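Local coordinates for hypothetical protein APE2540 (Aeropyrum pernix, PDB 1WDV) that probably hydrolyses mischarged aminoacyl-tRNA, as a stand-alone editing enzyme that would remove alanine wrongly attached to proline tRNA, at residues L14-L19 and R137-A142. Residues are numbered along the deposited sequence; the frame is centred on the assembly and turned at random.
Sequences LTWRLL and RELVEA
The indole of W16 turns its N-H to the carboxylate of E138, and NE1 donates a hydrogen bond of 2.9 Å to E138 OE1. The planes of ring and carboxylate are only 9° apart, yet OE1 sits somewhat out of the ring plane, and the bond is bent to 147° at the hydrogen. OE1 is approached almost along its C-O bond. E138 suits the place because its chain runs extended beyond CG and carries the carboxylate from the helix to the pyrrole edge. A water accepts from T15 N (2.8 Å) and donates to E138 OE1, which thus ties the helix directly to the indole and through water to the main chain of the loop.

These bonds fasten the loop between helix 4-12 and edge strand 17-20 to helix 136-143. That helix follows strand 130-134, the neighbour of 17-20 in an antiparallel sheet, within a chain of the aminoacyl-tRNA editing family.

Tryptophan fits here by joining a broad apolar ring to one N-H donor. With CG anti to N (chi1 170°), L139 brings CD1 within 3.8 Å of W16 CH2, and the two side chains cross at about a right angle. Beside it W16 CZ2 abuts the helix backbone, 3.7 Å from L139 N. L14 CD1 sits 3.8 Å above one face of the indole, toward its rim; both leucines offer branched methyls without a polar group, while W8 and F134 also meet the ring. With a leucine replacing W16 the indole N-H is gone, and E138 OE1 would probably be less firmly fixed, with a gap beside L139.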
loop_
_atom_site.group_PDB
_atom_site.type_symbol
_atom_site.label_atom_id
_atom_site.label_comp_id
_atom_site.label_asym_id
_atom_site.label_seq_id
_atom_site.Cartn_x
_atom_site.Cartn_y
_atom_site.Cartn_z
ATOM N N LEU A 14 -6.581 -1.120 -16.613
ATOM C CA LEU A 14 -6.461 -2.307 -15.790
ATOM C C LEU A 14 -7.812 -2.827 -15.319
ATOM O O LEU A 14 -8.827 -2.104 -15.376
ATOM C CB LEU A 14 -5.541 -1.998 -14.600
ATOM C CG LEU A 14 -4.099 -1.654 -15.032
ATOM C CD1 LEU A 14 -3.315 -1.079 -13.844
ATOM C CD2 LEU A 14 -3.419 -2.892 -15.587
ATOM N N THR A 15 -7.819 -4.082 -14.872
ATOM C CA THR A 15 -9.037 -4.744 -14.408
ATOM C C THR A 15 -9.263 -4.655 -12.898
ATOM O O THR A 15 -10.200 -5.271 -12.377
ATOM C CB THR A 15 -9.066 -6.256 -14.825
ATOM O OG1 THR A 15 -8.040 -6.993 -14.143
ATOM C CG2 THR A 15 -8.858 -6.403 -16.330
ATOM N N TRP A 16 -8.435 -3.868 -12.213
ATOM C CA TRP A 16 -8.549 -3.720 -10.758
ATOM C C TRP A 16 -9.919 -3.162 -10.386
ATOM O O TRP A 16 -10.534 -2.435 -11.158
ATOM C CB TRP A 16 -7.461 -2.787 -10.230
ATOM C CG TRP A 16 -6.085 -3.227 -10.562
ATOM C CD1 TRP A 16 -5.694 -4.372 -11.201
ATOM C CD2 TRP A 16 -4.895 -2.522 -10.232
ATOM N NE1 TRP A 16 -4.308 -4.415 -11.290
ATOM C CE2 TRP A 16 -3.803 -3.291 -10.700
ATOM C CE3 TRP A 16 -4.647 -1.314 -9.576
ATOM C CZ2 TRP A 16 -2.473 -2.882 -10.538
ATOM C CZ3 TRP A 16 -3.335 -0.906 -9.408
ATOM C CH2 TRP A 16 -2.264 -1.684 -9.893
ATOM N N ARG A 17 -10.376 -3.480 -9.181
ATOM C CA ARG A 17 -11.701 -3.063 -8.752
ATOM C C ARG A 17 -11.689 -2.513 -7.343
ATOM O O ARG A 17 -10.828 -2.881 -6.548
ATOM C CB ARG A 17 -12.646 -4.269 -8.711
ATOM C CG ARG A 17 -12.721 -5.133 -9.939
ATOM C CD ARG A 17 -13.899 -6.105 -9.788
ATOM N NE ARG A 17 -13.780 -6.946 -8.598
ATOM C CZ ARG A 17 -14.654 -7.889 -8.271
ATOM N NH1 ARG A 17 -15.710 -8.107 -9.054
ATOM N NH2 ARG A 17 -14.475 -8.621 -7.175
ATOM N N LEU A 18 -12.651 -1.647 -7.031
ATOM C CA LEU A 18 -12.791 -1.135 -5.666
ATOM C C LEU A 18 -13.940 -1.907 -5.008
ATOM O O LEU A 18 -15.050 -1.983 -5.562
ATOM C CB LEU A 18 -13.114 0.364 -5.639
ATOM C CG LEU A 18 -11.993 1.372 -5.885
ATOM C CD1 LEU A 18 -12.576 2.759 -5.714
ATOM C CD2 LEU A 18 -10.826 1.150 -4.899
ATOM N N LEU A 19 -13.678 -2.494 -3.849
ATOM C CA LEU A 19 -14.692 -3.243 -3.120
ATOM C C LEU A 19 -15.059 -2.367 -1.942
ATOM O O LEU A 19 -14.190 -1.757 -1.317
ATOM C CB LEU A 19 -14.146 -4.586 -2.662
ATOM C CG LEU A 19 -13.711 -5.535 -3.792
ATOM C CD1 LEU A 19 -13.291 -6.835 -3.158
ATOM C CD2 LEU A 19 -14.845 -5.762 -4.821
ATOM N N ARG A 137 1.954 -8.134 -9.211
ATOM C CA ARG A 137 2.814 -8.045 -10.387
ATOM C C ARG A 137 2.405 -6.933 -11.332
ATOM O O ARG A 137 3.274 -6.242 -11.878
ATOM C CB ARG A 137 2.820 -9.364 -11.140
ATOM C CG ARG A 137 3.595 -10.369 -10.368
ATOM C CD ARG A 137 3.779 -11.641 -11.166
ATOM N NE ARG A 137 4.926 -12.369 -10.656
ATOM C CZ ARG A 137 5.019 -13.686 -10.682
ATOM N NH1 ARG A 137 4.020 -14.404 -11.199
ATOM N NH2 ARG A 137 6.104 -14.277 -10.202
ATOM N N GLU A 138 1.101 -6.754 -11.524
ATOM C CA GLU A 138 0.627 -5.698 -12.419
ATOM C C GLU A 138 0.976 -4.331 -11.823
ATOM O O GLU A 138 1.304 -3.394 -12.550
ATOM C CB GLU A 138 -0.882 -5.811 -12.660
ATOM C CG GLU A 138 -1.262 -7.076 -13.475
ATOM C CD GLU A 138 -2.767 -7.198 -13.732
ATOM O OE1 GLU A 138 -3.554 -6.356 -13.247
ATOM O OE2 GLU A 138 -3.168 -8.162 -14.423
ATOM N N LEU A 139 0.941 -4.235 -10.495
ATOM C CA LEU A 139 1.265 -2.986 -9.845
ATOM C C LEU A 139 2.734 -2.660 -10.114
ATOM O O LEU A 139 3.089 -1.542 -10.475
ATOM C CB LEU A 139 1.025 -3.104 -8.332
ATOM C CG LEU A 139 1.564 -1.924 -7.532
ATOM C CD1 LEU A 139 0.780 -0.690 -7.883
ATOM C CD2 LEU A 139 1.459 -2.242 -6.014
ATOM N N VAL A 140 3.587 -3.650 -9.930
ATOM C CA VAL A 140 5.005 -3.433 -10.146
ATOM C C VAL A 140 5.275 -3.042 -11.584
ATOM O O VAL A 140 5.986 -2.054 -11.841
ATOM C CB VAL A 140 5.808 -4.683 -9.743
ATOM C CG1 VAL A 140 7.289 -4.512 -10.075
ATOM C CG2 VAL A 140 5.677 -4.895 -8.233
ATOM N N GLU A 141 4.692 -3.764 -12.528
ATOM C CA GLU A 141 4.957 -3.456 -13.924
ATOM C C GLU A 141 4.468 -2.063 -14.314
ATOM O O GLU A 141 5.142 -1.338 -15.055
ATOM C CB GLU A 141 4.334 -4.506 -14.837
ATOM C CG GLU A 141 4.644 -4.251 -16.304
ATOM C CD GLU A 141 4.341 -5.431 -17.181
ATOM O OE1 GLU A 141 5.031 -6.474 -17.039
ATOM O OE2 GLU A 141 3.420 -5.315 -18.014
ATOM N N ALA A 142 3.308 -1.675 -13.807
ATOM C CA ALA A 142 2.738 -0.376 -14.151
ATOM C C ALA A 142 3.453 0.825 -13.560
ATOM O O ALA A 142 3.414 1.918 -14.122
ATOM C CB ALA A 142 1.277 -0.339 -13.740
HETATM O O HOH W 1 -5.551 -5.625 -15.088
#